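Local structure of kelch domain-containing protein (Colletotrichum graminicola M1.001, 5C86) at residues A[274-278]-A[309-313]; A[2-6]-A[324-328]. The protein probably oxidises alcohols as a copper-dependent oxidase of the AA5 family, which also includes galactose oxidase and glyoxal oxidase. Residues are numbered along the deposited sequence.

A propeller has to bond each blade to the next and also seal the circle: contact 1 fastens a connection between blades to the blade it enters, and contact 2 lies beside the strand pairing that seals the circle. From the N terminus, residues 2-6 include the start of strand 5-11 and meet residues 324-328, although some 320 residues apart in sequence, so contact 2 closes a very long loop. Contact 1, between 274-278 and 309-313, closes a much shorter loop within that span. The two meet directly: Leu310 O lies 2.9 Å from His328 N and Pro312 O 3.0 Å from Thr325 N, both probable hydrogen bonds.

Contact 1 (A[274-278]-A[309-313]); sequences GKYNR and QLTPE
How one acidic side chain can organise a passing loop is well illustrated here. Both segments are irregular, largely extended but kinked at Lys275 and Leu310, with Glu313 the first residue of strand 313-316. They run in roughly opposite senses, with CA atoms nearest for Tyr276 and Gln309 (6.8 Å) and for Gly274 and Glu313 (7.9 Å). Gln309 comes first, its m,m side chain bringing NE2 to Asn277 O (hydrogen bond, 2.9 Å) and OE1 to 3.3 Å from Tyr276 CD1. Thr311 offers its carbonyl O to Arg278 NH2 at 2.8 Å, while its CB packs 3.8 Å from CE2 of Tyr276, an m rotamer. Pro312 turns away. Glu313, m then t, reaches back so that OE2 accepts from Lys275 N at 2.9 Å and OE1 from Tyr276 N, weakly, at 3.3 Å. Glu313 OE1 also forms a salt bridge with NH2 of Arg278 (m,t,t) at 3.0 Å, and a water oxygen links Glu313 OE1 (2.6 Å) to Arg278 NE (2.9 Å). The contact thus fastens the connection between strands 267-270 and 282-285 to the 291-294/313-316 loop of the blade it enters, in a kelch-type β-propeller as in galactose oxidase.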
ATOM      1  N   GLY A 274       5.117  16.360  11.870  1.00 12.26           N
ATOM      2  CA  GLY A 274       3.758  16.630  11.576  1.00 13.01           C
ATOM      3  C   GLY A 274       3.042  17.118  12.884  1.00 12.27           C
ATOM      4  O   GLY A 274       3.620  17.098  13.958  1.00 14.93           O
ATOM      5  N   LYS A 275       1.838  17.649  12.734  1.00 14.28           N
ATOM      6  CA  LYS A 275       1.139  18.151  13.878  1.00 15.07           C
ATOM      7  C   LYS A 275       0.631  17.041  14.783  1.00 15.95           C
ATOM      8  O   LYS A 275       0.489  17.239  15.993  1.00 19.19           O
ATOM      9  CB  LYS A 275      -0.007  18.949  13.424  1.00 18.36           C
ATOM     10  CG  LYS A 275      -0.771  19.626  14.516  1.00 25.08           C
ATOM     11  CD  LYS A 275      -1.902  20.490  13.922  0.80 27.13           C
ATOM     12  CE  LYS A 275      -2.556  21.464  14.915  0.70 29.07           C
ATOM     13  NZ  LYS A 275      -2.368  21.110  16.326  0.65 30.91           N
ATOM     14  N   TYR A 276       0.379  15.854  14.248  1.00 14.11           N
ATOM     15  CA  TYR A 276      -0.268  14.792  15.015  1.00 13.89           C
ATOM     16  C   TYR A 276       0.579  13.556  15.039  1.00 13.88           C
ATOM     17  O   TYR A 276       0.875  12.982  13.961  1.00 13.89           O
ATOM     18  CB  TYR A 276      -1.628  14.531  14.403  1.00 13.59           C
ATOM     19  CG  TYR A 276      -2.537  15.717  14.385  1.00 17.46           C
ATOM     20  CD1 TYR A 276      -3.058  16.238  15.589  1.00 18.77           C
ATOM     21  CD2 TYR A 276      -2.916  16.334  13.186  1.00 17.78           C
ATOM     22  CE1 TYR A 276      -3.870  17.344  15.568  1.00 18.60           C
ATOM     23  CE2 TYR A 276      -3.723  17.418  13.177  1.00 19.43           C
ATOM     24  CZ  TYR A 276      -4.202  17.906  14.372  1.00 21.33           C
ATOM     25  OH  TYR A 276      -5.024  19.041  14.352  1.00 25.40           O
ATOM     26  N   ASN A 277       0.972  13.109  16.212  1.00 13.57           N
ATOM     27  CA  ASN A 277       1.701  11.827  16.349  1.00 12.90           C
ATOM     28  C   ASN A 277       0.762  10.642  16.097  1.00 13.88           C
ATOM     29  O   ASN A 277      -0.417  10.668  16.487  1.00 14.40           O
ATOM     30  CB  ASN A 277       2.385  11.693  17.659  1.00 13.10           C
ATOM     31  CG  ASN A 277       1.459  11.894  18.866  1.00 14.32           C
ATOM     32  OD1 ASN A 277       0.594  12.762  18.881  1.00 15.74           O
ATOM     33  ND2 ASN A 277       1.677  11.064  19.891  1.00 14.89           N
ATOM     34  N   ARG A 278       1.218   9.702  15.274  1.00 11.82           N
ATOM     35  CA  ARG A 278       0.363   8.588  14.840  1.00 12.04           C
ATOM     36  C   ARG A 278       1.027   7.260  14.869  1.00 11.21           C
ATOM     37  O   ARG A 278       2.124   7.069  14.274  1.00 11.91           O
ATOM     38  CB  ARG A 278      -0.082   8.772  13.382  1.00 10.86           C
ATOM     39  CG  ARG A 278      -0.839  10.083  13.129  1.00 11.92           C
ATOM     40  CD  ARG A 278      -1.128  10.264  11.636  1.00 11.63           C
ATOM     41  NE  ARG A 278      -1.435  11.644  11.276  1.00 12.27           N
ATOM     42  CZ  ARG A 278      -2.634  12.206  11.269  1.00 12.13           C
ATOM     43  NH1 ARG A 278      -3.697  11.500  11.553  1.00 12.15           N
ATOM     44  NH2 ARG A 278      -2.757  13.487  10.949  1.00 12.70           N
ATOM     45  N   GLN A 309      -6.364  10.115  16.545  1.00 13.22           N
ATOM     46  CA  GLN A 309      -6.045  11.295  15.738  1.00 13.47           C
ATOM     47  C   GLN A 309      -7.132  11.332  14.642  1.00 13.48           C
ATOM     48  O   GLN A 309      -7.114  10.528  13.704  1.00 14.42           O
ATOM     49  CB  GLN A 309      -4.605  11.206  15.195  1.00 13.49           C
ATOM     50  CG  GLN A 309      -3.542  11.181  16.278  1.00 13.52           C
ATOM     51  CD  GLN A 309      -3.324  12.532  16.930  1.00 13.62           C
ATOM     52  OE1 GLN A 309      -4.218  13.421  16.839  1.00 17.34           O
ATOM     53  NE2 GLN A 309      -2.178  12.780  17.439  1.00 12.79           N
ATOM     54  N   LEU A 310      -8.069  12.283  14.767  1.00 14.71           N
ATOM     55  CA  LEU A 310      -9.219  12.393  13.893  1.00 13.35           C
ATOM     56  C   LEU A 310      -9.052  13.408  12.748  1.00 12.82           C
ATOM     57  O   LEU A 310      -9.902  13.509  11.902  1.00 15.14           O
ATOM     58  CB  LEU A 310     -10.460  12.811  14.717  1.00 16.25           C
ATOM     59  CG  LEU A 310     -10.817  11.748  15.739  1.00 16.00           C
ATOM     60  CD1 LEU A 310     -12.117  12.263  16.507  1.00 18.98           C
ATOM     61  CD2 LEU A 310     -11.116  10.410  15.112  1.00 16.78           C
ATOM     62  N   THR A 311      -7.954  14.148  12.748  1.00 12.34           N
ATOM     63  CA  THR A 311      -7.627  15.098  11.709  1.00 14.35           C
ATOM     64  C   THR A 311      -6.427  14.537  10.859  1.00 13.99           C
ATOM     65  O   THR A 311      -5.289  14.505  11.378  1.00 13.69           O
ATOM     66  CB  THR A 311      -7.230  16.437  12.278  1.00 15.20           C
ATOM     67  OG1 THR A 311      -8.375  16.951  13.008  1.00 17.17           O
ATOM     68  CG2 THR A 311      -6.962  17.389  11.203  1.00 15.25           C
ATOM     69  N   PRO A 312      -6.713  14.193   9.591  1.00 13.23           N
ATOM     70  CA  PRO A 312      -5.623  13.695   8.697  1.00 13.38           C
ATOM     71  C   PRO A 312      -4.769  14.856   8.328  1.00 13.15           C
ATOM     72  O   PRO A 312      -5.154  16.033   8.504  1.00 13.21           O
ATOM     73  CB  PRO A 312      -6.356  13.165   7.506  1.00 12.72           C
ATOM     74  CG  PRO A 312      -7.829  12.901   7.930  1.00 12.70           C
ATOM     75  CD  PRO A 312      -8.020  13.991   8.969  1.00 12.84           C
ATOM     76  N   GLU A 313      -3.598  14.569   7.732  1.00 12.78           N
ATOM     77  CA  GLU A 313      -2.696  15.555   7.189  1.00 12.08           C
ATOM     78  C   GLU A 313      -2.331  15.250   5.780  1.00 11.22           C
ATOM     79  O   GLU A 313      -2.160  14.124   5.406  1.00 12.21           O
ATOM     80  CB  GLU A 313      -1.465  15.705   8.080  1.00 13.57           C
ATOM     81  CG  GLU A 313      -1.788  16.453   9.406  1.00 15.15           C
ATOM     82  CD  GLU A 313      -0.594  16.421  10.365  1.00 18.33           C
ATOM     83  OE1 GLU A 313      -0.348  15.346  11.046  1.00 18.10           O
ATOM     84  OE2 GLU A 313       0.203  17.439  10.387  1.00 18.58           O
TER
HETATM   85  O   HOH W   1      -1.028  15.374  18.522  1.00 29.23           O
HETATM   86  O   HOH W   2       0.568  13.212   9.797  1.00 17.18           O

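Contact 2 (A[2-6]-A[324-328]); sequences NVGKW and PTTPH
Backbone carbonyls carry the main polar links. Val3 O accepts from Thr326 N at 3.2 Å, and the indole NE1 of Trp6 donates to Thr326 O at 3.0 Å and, more weakly, to Pro327 O at 3.2 Å, so one indole N-H is shared between two successive carbonyls, with Thr326 O in line with the ring edge. Thr326 OG1 approaches from the m rotamer and shares a water with Gly4 O, 2.7 Å from OG1 and 2.8 Å from the carbonyl oxygen. Segments 2-6 and 324-328 run the same way, 11° apart, and come closest at Val3 and Thr325, whose CA atoms are 4.0 Å apart. After Val3 the chain turns at Gly4, with phi/psi of 65/-158°, before the strand begins at Lys5. Packing surrounds these bonds: Trp6, m with chi2 near 108°, places CD1 3.8 Å from Thr326 CG2 and CZ2 3.8 Å from His328 CB. The contact flanks the propeller closure, in which strand 5-11 completes the last blade as its outer strand. There it pairs antiparallel with strand 364-369, whose Trp368 meets the Trp6 ring, beside the loop leaving outer strand 321-324 of the preceding blade.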
ATOM      1  N   ASN A   2      -7.980  23.903   1.618  1.00 25.81           N
ATOM      2  CA  ASN A   2      -7.311  22.700   1.124  1.00 24.06           C
ATOM      3  C   ASN A   2      -7.618  21.506   2.017  1.00 21.50           C
ATOM      4  O   ASN A   2      -6.773  20.699   2.366  1.00 23.94           O
ATOM      5  CB  ASN A   2      -5.798  22.932   0.877  1.00 28.86           C
ATOM      6  CG  ASN A   2      -5.522  24.162  -0.001  0.80 34.08           C
ATOM      7  OD1 ASN A   2      -6.352  24.577  -0.831  0.70 33.96           O
ATOM      8  ND2 ASN A   2      -4.393  24.789   0.229  0.70 37.83           N
ATOM      9  N   VAL A   3      -8.868  21.401   2.395  1.00 18.42           N
ATOM     10  CA  VAL A   3      -9.290  20.355   3.263  1.00 20.53           C
ATOM     11  C   VAL A   3      -9.975  19.201   2.536  1.00 17.91           C
ATOM     12  O   VAL A   3     -10.208  18.181   3.184  1.00 17.37           O
ATOM     13  CB  VAL A   3     -10.148  20.905   4.440  1.00 21.03           C
ATOM     14  CG1 VAL A   3      -9.330  21.855   5.295  1.00 19.37           C
ATOM     15  CG2 VAL A   3     -11.421  21.593   3.932  1.00 22.13           C
ATOM     16  N   GLY A   4     -10.328  19.341   1.228  1.00 16.55           N
ATOM     17  CA  GLY A   4     -11.051  18.330   0.556  1.00 16.10           C
ATOM     18  C   GLY A   4     -12.419  18.132   1.104  1.00 16.10           C
ATOM     19  O   GLY A   4     -12.983  19.047   1.750  1.00 19.29           O
ATOM     20  N   LYS A   5     -12.959  16.993   0.877  1.00 17.00           N
ATOM     21  CA  LYS A   5     -14.328  16.696   1.257  1.00 20.18           C
ATOM     22  C   LYS A   5     -14.541  15.237   1.410  1.00 18.23           C
ATOM     23  O   LYS A   5     -14.103  14.461   0.592  1.00 16.83           O
ATOM     24  CB  LYS A   5     -15.255  17.219   0.160  1.00 22.21           C
ATOM     25  CG  LYS A   5     -16.725  17.169   0.517  1.00 28.81           C
ATOM     26  CD  LYS A   5     -17.565  17.963  -0.489  0.80 27.40           C
ATOM     27  CE  LYS A   5     -18.956  18.191   0.086  0.65 30.59           C
ATOM     28  NZ  LYS A   5     -19.762  16.958  -0.018  0.60 29.58           N
ATOM     29  N   TRP A   6     -15.322  14.809   2.416  1.00 17.43           N
ATOM     30  CA  TRP A   6     -15.729  13.458   2.574  1.00 16.61           C
ATOM     31  C   TRP A   6     -17.005  13.142   1.822  1.00 17.96           C
ATOM     32  O   TRP A   6     -17.909  13.967   1.863  1.00 21.34           O
ATOM     33  CB  TRP A   6     -16.010  13.152   4.066  1.00 16.94           C
ATOM     34  CG  TRP A   6     -14.816  13.202   4.905  1.00 18.77           C
ATOM     35  CD1 TRP A   6     -14.517  14.124   5.771  1.00 19.33           C
ATOM     36  CD2 TRP A   6     -13.825  12.179   5.025  1.00 15.33           C
ATOM     37  NE1 TRP A   6     -13.341  13.824   6.423  1.00 20.77           N
ATOM     38  CE2 TRP A   6     -12.886  12.623   5.980  1.00 17.90           C
ATOM     39  CE3 TRP A   6     -13.630  10.982   4.404  1.00 15.26           C
ATOM     40  CZ2 TRP A   6     -11.760  11.843   6.359  1.00 16.51           C
ATOM     41  CZ3 TRP A   6     -12.477  10.168   4.807  1.00 17.18           C
ATOM     42  CH2 TRP A   6     -11.588  10.638   5.763  1.00 14.59           C
ATOM     43  N   PRO A 324      -3.540  20.233   7.686  1.00 14.73           N
ATOM     44  CA  PRO A 324      -4.667  19.409   8.060  1.00 15.76           C
ATOM     45  C   PRO A 324      -5.795  19.330   7.058  1.00 14.98           C
ATOM     46  O   PRO A 324      -6.050  20.319   6.286  1.00 16.32           O
ATOM     47  CB  PRO A 324      -5.155  20.083   9.361  1.00 17.04           C
ATOM     48  CG  PRO A 324      -4.810  21.505   9.188  1.00 19.40           C
ATOM     49  CD  PRO A 324      -3.449  21.510   8.452  1.00 16.54           C
ATOM     50  N   THR A 325      -6.465  18.225   6.961  1.00 14.11           N
ATOM     51  CA  THR A 325      -7.584  18.118   6.096  1.00 14.36           C
ATOM     52  C   THR A 325      -8.874  17.895   6.928  1.00 16.44           C
ATOM     53  O   THR A 325      -8.798  17.889   8.172  1.00 17.99           O
ATOM     54  CB  THR A 325      -7.400  17.061   5.030  1.00 14.39           C
ATOM     55  OG1 THR A 325      -7.349  15.748   5.631  1.00 14.53           O
ATOM     56  CG2 THR A 325      -6.111  17.334   4.274  1.00 16.10           C
ATOM     57  N   THR A 326      -9.998  17.666   6.301  1.00 16.98           N
ATOM     58  CA  THR A 326     -11.240  17.663   7.093  1.00 16.82           C
ATOM     59  C   THR A 326     -11.243  16.450   8.042  1.00 16.29           C
ATOM     60  O   THR A 326     -11.069  15.307   7.629  1.00 15.90           O
ATOM     61  CB  THR A 326     -12.457  17.696   6.176  1.00 23.23           C
ATOM     62  OG1 THR A 326     -12.480  18.957   5.484  1.00 28.93           O
ATOM     63  CG2 THR A 326     -13.731  17.616   6.951  1.00 22.66           C
ATOM     64  N   PRO A 327     -11.512  16.723   9.330  1.00 18.23           N
ATOM     65  CA  PRO A 327     -11.599  15.609  10.268  1.00 17.98           C
ATOM     66  C   PRO A 327     -12.733  14.640  10.031  1.00 17.10           C
ATOM     67  O   PRO A 327     -13.757  14.966   9.391  1.00 17.60           O
ATOM     68  CB  PRO A 327     -11.775  16.269  11.657  1.00 20.39           C
ATOM     69  CG  PRO A 327     -12.190  17.627  11.387  1.00 25.93           C
ATOM     70  CD  PRO A 327     -11.687  18.015  10.006  1.00 21.98           C
ATOM     71  N   HIS A 328     -12.486  13.414  10.483  1.00 17.28           N
ATOM     72  CA  HIS A 328     -13.497  12.360  10.500  1.00 16.70           C
ATOM     73  C   HIS A 328     -13.957  12.249  11.981  1.00 18.14           C
ATOM     74  O   HIS A 328     -13.326  12.771  12.875  1.00 20.50           O
ATOM     75  CB  HIS A 328     -13.008  11.070   9.842  1.00 16.46           C
ATOM     76  CG  HIS A 328     -11.700  10.570  10.355  1.00 16.45           C
ATOM     77  ND1 HIS A 328     -10.468  11.000   9.907  1.00 17.13           N
ATOM     78  CD2 HIS A 328     -11.444   9.715  11.364  1.00 13.68           C
ATOM     79  CE1 HIS A 328      -9.513  10.361  10.583  1.00 13.32           C
ATOM     80  NE2 HIS A 328     -10.090   9.572  11.466  1.00 19.41           N
TER
HETATM   81  O   HOH W   3     -14.748  19.214   3.955  1.00 28.74           O